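PDB 2AP3: conserved hypothetical protein from Staphylococcus aureus subsp. aureus, which is of unknown function but belongs to a family of putative cell-wall binding lipoproteins and folds as an elongated bundle of long helices. Local coordinates for residues V68-I72 / F147-N151; D131-Y136 / L174-S178. All coordinates share one frame. Residues are numbered along the deposited sequence.

Contact 1. Residues V68-I72 / F147-N151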
ATOM      1  N   VAL A  68      19.068 -19.760  -7.678  1.00 11.25           N
ATOM      2  CA  VAL A  68      17.976 -19.467  -8.624  1.00 11.48           C
ATOM      3  C   VAL A  68      16.643 -19.954  -8.048  1.00 11.30           C
ATOM      4  O   VAL A  68      15.645 -19.230  -8.039  1.00 11.82           O
ATOM      5  CB  VAL A  68      18.248 -20.129  -9.972  1.00 12.13           C
ATOM      6  CG1 VAL A  68      17.013 -20.086 -10.838  1.00 12.77           C
ATOM      7  CG2 VAL A  68      19.408 -19.437 -10.651  1.00 12.91           C
ATOM      8  N   LYS A  69      16.633 -21.181  -7.532  1.00 10.98           N
ATOM      9  CA  LYS A  69      15.381 -21.705  -6.950  1.00 11.83           C
ATOM     10  C   LYS A  69      14.943 -20.895  -5.724  1.00 10.78           C
ATOM     11  O   LYS A  69      13.746 -20.611  -5.507  1.00 11.51           O
ATOM     12  CB  LYS A  69      15.568 -23.165  -6.588  1.00 12.87           C
ATOM     13  CG  LYS A  69      15.779 -24.002  -7.851  1.00 17.01           C
ATOM     14  CD  LYS A  69      16.165 -25.441  -7.526  1.00 22.94           C
ATOM     15  CE  LYS A  69      16.606 -26.178  -8.773  1.00 26.38           C
ATOM     16  NZ  LYS A  69      15.519 -26.189  -9.799  1.00 28.19           N
ATOM     17  N   ASP A  70      15.916 -20.450  -4.950  1.00 10.51           N
ATOM     18  CA  ASP A  70      15.616 -19.615  -3.791  1.00 10.49           C
ATOM     19  C   ASP A  70      15.077 -18.235  -4.182  1.00  9.97           C
ATOM     20  O   ASP A  70      14.223 -17.638  -3.466  1.00 10.81           O
ATOM     21  CB  ASP A  70      16.874 -19.475  -2.943  1.00 10.77           C
ATOM     22  CG  ASP A  70      17.171 -20.736  -2.145  1.00 12.63           C
ATOM     23  OD1 ASP A  70      16.340 -21.682  -2.098  1.00 17.21           O
ATOM     24  OD2 ASP A  70      18.252 -20.758  -1.520  1.00 16.32           O
ATOM     25  N   LEU A  71      15.577 -17.712  -5.296  1.00 10.67           N
ATOM     26  CA  LEU A  71      15.083 -16.431  -5.808  1.00 10.28           C
ATOM     27  C   LEU A  71      13.631 -16.519  -6.275  1.00 10.77           C
ATOM     28  O   LEU A  71      12.847 -15.606  -6.038  1.00 11.13           O
ATOM     29  CB  LEU A  71      15.977 -15.909  -6.921  1.00 10.05           C
ATOM     30  CG  LEU A  71      17.293 -15.326  -6.400  1.00  8.79           C
ATOM     31  CD1 LEU A  71      18.301 -15.245  -7.548  1.00 13.39           C
ATOM     32  CD2 LEU A  71      17.062 -13.950  -5.730  1.00 11.66           C
ATOM     33  N   ILE A  72      13.263 -17.656  -6.871  1.00 10.35           N
ATOM     34  CA  ILE A  72      11.878 -17.880  -7.299  1.00 11.20           C
ATOM     35  C   ILE A  72      10.997 -17.934  -6.066  1.00 11.21           C
ATOM     36  O   ILE A  72       9.998 -17.221  -5.989  1.00 11.59           O
ATOM     37  CB  ILE A  72      11.750 -19.181  -8.110  1.00 11.76           C
ATOM     38  CG1 ILE A  72      12.495 -19.025  -9.437  1.00 12.30           C
ATOM     39  CG2 ILE A  72      10.262 -19.547  -8.336  1.00 13.16           C
ATOM     40  CD1 ILE A  72      12.633 -20.324 -10.239  1.00 13.20           C
ATOM     41  N   PHE A 147      13.806 -15.025 -13.024  1.00 11.86           N
ATOM     42  CA  PHE A 147      14.396 -16.163 -12.303  1.00 11.80           C
ATOM     43  C   PHE A 147      14.006 -17.509 -12.897  1.00 12.58           C
ATOM     44  O   PHE A 147      14.852 -18.425 -12.950  1.00 12.98           O
ATOM     45  CB  PHE A 147      14.097 -16.093 -10.796  1.00 12.43           C
ATOM     46  CG  PHE A 147      14.485 -14.785 -10.160  1.00 12.54           C
ATOM     47  CD1 PHE A 147      15.646 -14.120 -10.538  1.00 14.80           C
ATOM     48  CD2 PHE A 147      13.661 -14.203  -9.199  1.00 13.48           C
ATOM     49  CE1 PHE A 147      16.009 -12.875  -9.963  1.00 13.19           C
ATOM     50  CE2 PHE A 147      14.001 -12.960  -8.623  1.00 12.35           C
ATOM     51  CZ  PHE A 147      15.194 -12.308  -8.999  1.00 13.70           C
ATOM     52  N   LYS A 148      12.764 -17.631 -13.366  1.00 12.15           N
ATOM     53  CA  LYS A 148      12.336 -18.851 -14.053  1.00 13.01           C
ATOM     54  C   LYS A 148      13.160 -19.090 -15.316  1.00 13.76           C
ATOM     55  O   LYS A 148      13.519 -20.234 -15.636  1.00 13.67           O
ATOM     56  CB  LYS A 148      10.864 -18.789 -14.399  1.00 12.29           C
ATOM     57  CG  LYS A 148       9.957 -19.030 -13.203  1.00 13.66           C
ATOM     58  CD  LYS A 148       8.448 -19.121 -13.608  1.00 14.16           C
ATOM     59  CE  LYS A 148       8.124 -20.238 -14.626  1.00 16.68           C
ATOM     60  NZ  LYS A 148       6.684 -20.202 -15.003  1.00 18.36           N
ATOM     61  N   TYR A 149      13.473 -18.007 -16.027  1.00 13.73           N
ATOM     62  CA  TYR A 149      14.308 -18.117 -17.215  1.00 14.84           C
ATOM     63  C   TYR A 149      15.699 -18.660 -16.863  1.00 14.78           C
ATOM     64  O   TYR A 149      16.264 -19.487 -17.569  1.00 15.79           O
ATOM     65  CB  TYR A 149      14.357 -16.763 -17.927  1.00 15.90           C
ATOM     66  CG  TYR A 149      15.344 -16.687 -19.072  1.00 16.29           C
ATOM     67  CD1 TYR A 149      15.125 -17.374 -20.263  1.00 18.45           C
ATOM     68  CD2 TYR A 149      16.488 -15.911 -18.958  1.00 17.67           C
ATOM     69  CE1 TYR A 149      16.036 -17.296 -21.304  1.00 18.62           C
ATOM     70  CE2 TYR A 149      17.411 -15.818 -20.014  1.00 19.75           C
ATOM     71  CZ  TYR A 149      17.171 -16.521 -21.182  1.00 19.49           C
ATOM     72  OH  TYR A 149      18.062 -16.462 -22.240  1.00 20.81           O
ATOM     73  N   LEU A 150      16.232 -18.240 -15.724  1.00 13.35           N
ATOM     74  CA  LEU A 150      17.523 -18.794 -15.281  1.00 13.66           C
ATOM     75  C   LEU A 150      17.468 -20.271 -14.874  1.00 15.90           C
ATOM     76  O   LEU A 150      18.528 -20.922 -14.829  1.00 15.95           O
ATOM     77  CB  LEU A 150      18.057 -18.008 -14.070  1.00 13.35           C
ATOM     78  CG  LEU A 150      18.236 -16.491 -14.224  1.00 13.52           C
ATOM     79  CD1 LEU A 150      18.673 -15.876 -12.924  1.00 12.83           C
ATOM     80  CD2 LEU A 150      19.245 -16.168 -15.317  1.00 16.26           C
ATOM     81  N   ASN A 151      16.274 -20.771 -14.517  1.00 17.14           N
ATOM     82  CA  ASN A 151      16.051 -22.150 -13.978  1.00 19.69           C
ATOM     83  C   ASN A 151      15.826 -23.200 -15.073  1.00 21.48           C
ATOM     84  O   ASN A 151      15.343 -24.330 -14.819  1.00 23.71           O
ATOM     85  CB  ASN A 151      14.856 -22.162 -13.000  1.00 19.36           C
ATOM     86  CG  ASN A 151      14.806 -23.418 -12.125  1.00 20.63           C
ATOM     87  OD1 ASN A 151      15.843 -23.914 -11.647  1.00 23.41           O
ATOM     88  ND2 ASN A 151      13.605 -23.934 -11.901  1.00 23.40           N
TER
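Mainly apolar helix-to-helix packing, with one hydrogen bond, from Lys69 to Asn151, joins an early turn of helix 61-96 to the C-terminal end of helix 109-150. Of residues 147-151, Phe147 gives up the largest area. Its CA-to-CB bond points toward residues 68-72, and one face of its ring receives Leu71: Leu71 CB stands 3.7 Å from the centroid of the Phe147 ring and 14° off the ring normal, a CH-pi contact. Ile72 closes against the same residue, with Ile72 CG1 3.6 Å from Phe147 CB, and the two backbones come near here, the CA atoms of Ile72 and Phe147 being 5.9 Å apart. In this long helical bundle the pair of segments lies near one end, where Leu71 also touches Leu52 and Val56 of the preceding loop, and both Leu71 and Phe147 touch Lys49 of helix 33-50. One turn earlier, Val68 meets both backbone and side-chain atoms of residues 147-151: Val68 CG1 is 3.4 Å from Phe147 O and 3.7 Å from Asn151 CB, while Val68 CG2 meets Leu150 CB at 3.9 Å. The Lys69 CA-to-CB bond points away from residues 147-151, yet the long side chain bends back at its end, so that Lys69 NZ donates a hydrogen bond of 2.9 Å to Asn151 OD1.

Contact 2. Residues D131-Y136 / L174-S178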
ATOM      1  N   ASP A 131      -4.024   0.786  -7.587  1.00 15.87           N
ATOM      2  CA  ASP A 131      -3.020   1.050  -8.626  1.00 16.70           C
ATOM      3  C   ASP A 131      -1.631   0.642  -8.125  1.00 15.85           C
ATOM      4  O   ASP A 131      -0.846  -0.005  -8.832  1.00 15.98           O
ATOM      5  CB  ASP A 131      -2.994   2.539  -8.967  1.00 17.15           C
ATOM      6  CG  ASP A 131      -4.244   3.014  -9.670  1.00 20.43           C
ATOM      7  OD1 ASP A 131      -5.020   2.183 -10.192  1.00 22.28           O
ATOM      8  OD2 ASP A 131      -4.443   4.251  -9.715  1.00 23.02           O
ATOM      9  N   TYR A 132      -1.331   1.039  -6.896  1.00 15.02           N
ATOM     10  CA  TYR A 132      -0.043   0.688  -6.269  1.00 15.05           C
ATOM     11  C   TYR A 132       0.149  -0.851  -6.165  1.00 14.97           C
ATOM     12  O   TYR A 132       1.208  -1.397  -6.530  1.00 14.45           O
ATOM     13  CB  TYR A 132       0.083   1.399  -4.904  1.00 16.53           C
ATOM     14  CG  TYR A 132       1.193   0.859  -4.036  1.00 16.54           C
ATOM     15  CD1 TYR A 132       2.522   1.146  -4.319  1.00 17.14           C
ATOM     16  CD2 TYR A 132       0.914   0.034  -2.937  1.00 17.13           C
ATOM     17  CE1 TYR A 132       3.542   0.647  -3.536  1.00 18.12           C
ATOM     18  CE2 TYR A 132       1.939  -0.491  -2.136  1.00 17.87           C
ATOM     19  CZ  TYR A 132       3.260  -0.167  -2.446  1.00 17.81           C
ATOM     20  OH  TYR A 132       4.298  -0.659  -1.680  1.00 21.81           O
ATOM     21  N   ALA A 133      -0.880  -1.546  -5.671  1.00 14.77           N
ATOM     22  CA  ALA A 133      -0.824  -3.007  -5.548  1.00 14.95           C
ATOM     23  C   ALA A 133      -0.591  -3.661  -6.913  1.00 14.51           C
ATOM     24  O   ALA A 133       0.214  -4.569  -7.038  1.00 14.69           O
ATOM     25  CB  ALA A 133      -2.095  -3.541  -4.922  1.00 15.52           C
ATOM     26  N   LYS A 134      -1.300  -3.194  -7.939  1.00 14.82           N
ATOM     27  CA  LYS A 134      -1.105  -3.724  -9.291  1.00 14.33           C
ATOM     28  C   LYS A 134       0.356  -3.528  -9.736  1.00 13.42           C
ATOM     29  O   LYS A 134       0.988  -4.428 -10.292  1.00 13.01           O
ATOM     30  CB  LYS A 134      -2.062  -3.053 -10.289  1.00 14.55           C
ATOM     31  CG  LYS A 134      -2.139  -3.747 -11.653  1.00 17.17           C
ATOM     32  CD  LYS A 134      -3.239  -3.107 -12.517  1.00 17.12           C
ATOM     33  CE  LYS A 134      -3.193  -3.582 -13.958  1.00 24.67           C
ATOM     34  NZ  LYS A 134      -3.375  -5.056 -14.099  1.00 28.98           N
ATOM     35  N   ALA A 135       0.895  -2.338  -9.485  1.00 13.38           N
ATOM     36  CA  ALA A 135       2.255  -2.011  -9.932  1.00 12.49           C
ATOM     37  C   ALA A 135       3.302  -2.837  -9.156  1.00 12.43           C
ATOM     38  O   ALA A 135       4.292  -3.296  -9.730  1.00 13.47           O
ATOM     39  CB  ALA A 135       2.522  -0.519  -9.769  1.00 13.55           C
ATOM     40  N   TYR A 136       3.073  -3.019  -7.856  1.00 12.66           N
ATOM     41  CA  TYR A 136       4.001  -3.792  -7.056  1.00 12.42           C
ATOM     42  C   TYR A 136       4.005  -5.253  -7.512  1.00 12.04           C
ATOM     43  O   TYR A 136       5.074  -5.828  -7.763  1.00 12.11           O
ATOM     44  CB  TYR A 136       3.646  -3.693  -5.556  1.00 12.91           C
ATOM     45  CG  TYR A 136       4.558  -4.553  -4.713  1.00 12.33           C
ATOM     46  CD1 TYR A 136       5.901  -4.208  -4.546  1.00 15.73           C
ATOM     47  CD2 TYR A 136       4.099  -5.744  -4.138  1.00 13.83           C
ATOM     48  CE1 TYR A 136       6.769  -5.015  -3.811  1.00 15.09           C
ATOM     49  CE2 TYR A 136       4.975  -6.573  -3.381  1.00 14.52           C
ATOM     50  CZ  TYR A 136       6.296  -6.185  -3.214  1.00 13.53           C
ATOM     51  OH  TYR A 136       7.155  -6.996  -2.479  1.00 14.02           O
ATOM     52  N   LEU A 174       6.295   1.722 -10.807  1.00 16.15           N
ATOM     53  CA  LEU A 174       5.948   1.560  -9.398  1.00 16.10           C
ATOM     54  C   LEU A 174       6.299   2.833  -8.617  1.00 16.81           C
ATOM     55  O   LEU A 174       5.521   3.261  -7.752  1.00 17.74           O
ATOM     56  CB  LEU A 174       6.614   0.323  -8.793  1.00 16.34           C
ATOM     57  CG  LEU A 174       6.483   0.083  -7.277  1.00 15.53           C
ATOM     58  CD1 LEU A 174       5.009  -0.039  -6.857  1.00 16.40           C
ATOM     59  CD2 LEU A 174       7.325  -1.109  -6.849  1.00 15.60           C
ATOM     60  N   LYS A 175       7.454   3.439  -8.951  1.00 17.84           N
ATOM     61  CA  LYS A 175       7.828   4.724  -8.326  1.00 18.60           C
ATOM     62  C   LYS A 175       6.828   5.854  -8.581  1.00 18.85           C
ATOM     63  O   LYS A 175       6.477   6.596  -7.662  1.00 19.62           O
ATOM     64  CB  LYS A 175       9.255   5.156  -8.710  1.00 18.10           C
ATOM     65  CG  LYS A 175       9.797   6.283  -7.806  1.00 20.20           C
ATOM     66  CD  LYS A 175      11.002   6.958  -8.425  1.00 21.74           C
ATOM     67  CE  LYS A 175      11.516   8.151  -7.569  1.00 22.32           C
ATOM     68  NZ  LYS A 175      10.469   8.792  -6.724  1.00 23.26           N
ATOM     69  N   GLU A 176       6.356   5.977  -9.814  1.00 19.29           N
ATOM     70  CA  GLU A 176       5.367   6.987 -10.170  1.00 19.59           C
ATOM     71  C   GLU A 176       4.104   6.813  -9.306  1.00 19.25           C
ATOM     72  O   GLU A 176       3.602   7.778  -8.739  1.00 19.39           O
ATOM     73  CB  GLU A 176       4.992   6.870 -11.643  1.00 19.57           C
ATOM     74  CG  GLU A 176       6.123   7.172 -12.622  1.00 21.99           C
ATOM     75  CD  GLU A 176       5.694   6.993 -14.077  1.00 22.30           C
ATOM     76  OE1 GLU A 176       4.471   6.906 -14.345  1.00 28.38           O
ATOM     77  OE2 GLU A 176       6.576   6.972 -14.964  1.00 27.21           O
ATOM     78  N   VAL A 177       3.622   5.573  -9.177  1.00 19.06           N
ATOM     79  CA  VAL A 177       2.372   5.330  -8.442  1.00 19.22           C
ATOM     80  C   VAL A 177       2.554   5.357  -6.914  1.00 19.26           C
ATOM     81  O   VAL A 177       1.662   5.826  -6.188  1.00 19.92           O
ATOM     82  CB  VAL A 177       1.618   4.048  -8.946  1.00 19.29           C
ATOM     83  CG1 VAL A 177       2.328   2.781  -8.574  1.00 20.29           C
ATOM     84  CG2 VAL A 177       0.198   4.034  -8.408  1.00 20.88           C
ATOM     85  N   SER A 178       3.705   4.889  -6.446  1.00 19.39           N
ATOM     86  CA  SER A 178       4.037   4.924  -5.030  1.00 20.30           C
ATOM     87  C   SER A 178       4.107   6.383  -4.546  1.00 20.59           C
ATOM     88  O   SER A 178       3.564   6.705  -3.490  1.00 20.62           O
ATOM     89  CB  SER A 178       5.356   4.179  -4.774  1.00 20.72           C
ATOM     90  OG  SER A 178       5.689   4.185  -3.392  1.00 23.01           O
TER
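Residues 131-136 and 174-178 make an apolar contact between the two arms of an alpha-alpha hairpin, the consecutive antiparallel helices 109-150 and 157-195 of the bundle; the axes of these two segments approach to 9.1 Å with 160° between their N-to-C directions. The small Ala135 points its CB toward the other helix, consistent with the 5.2 Å between the CA atoms of Ala135 and Leu174. Leu174, with chi1 t and chi2 p, starts sideways from its backbone but brings its end back to the partner helix. Its CD1 is 3.9 Å from Ala135 CB, 3.7 Å from Tyr132 CE1 and 3.7 Å from Tyr136 N, so this one methyl lies among three residues, while Leu174 CD2 approaches the edge of the Tyr136 ring. The Val177 CA-to-CB bond points toward residues 131-136, and chi1 is p. In this rotamer both methyls reach the partner, Val177 CG1 lying 3.5 Å from Ala135 CB and Val177 CG2 3.6 Å from Asp131 CB. Tyr132 and Tyr136, one helical turn apart, share the t rotamer about chi1 and leave their backbone sideways; Tyr132 CD1 is 4.1 Å from Ser178 CA. On the side of helix 109-150 that meets helix 61-96, Ala133 touches Phe82 and Glu86, Tyr132 touches Glu85, and Tyr136 reaches Arg78 and the ring of Phe82, so the two tyrosines bridge helices 61-96 and 157-195.

Helix 109-150 is common to both contacts, supplying residues 131-136 to contact 2 and, some ten residues later, its C-terminal end to contact 1. Their centres are 24 Å apart and their nearest atoms about 11 Å, so they do not touch. The centre of contact 1 lies about 26 Å, and that of contact 2 about 8 Å, from the centre of the chain, which puts contact 1 toward one end of the bundle. Along the chain the segments alternate: 68-72, 131-136, 147-151, 174-178. The shared helix meets an earlier helix, 61-96, in contact 1 and the following helix, 157-195, in contact 2, so that the long helix 109-150 packs against two different partners at two levels of the elongated bundle.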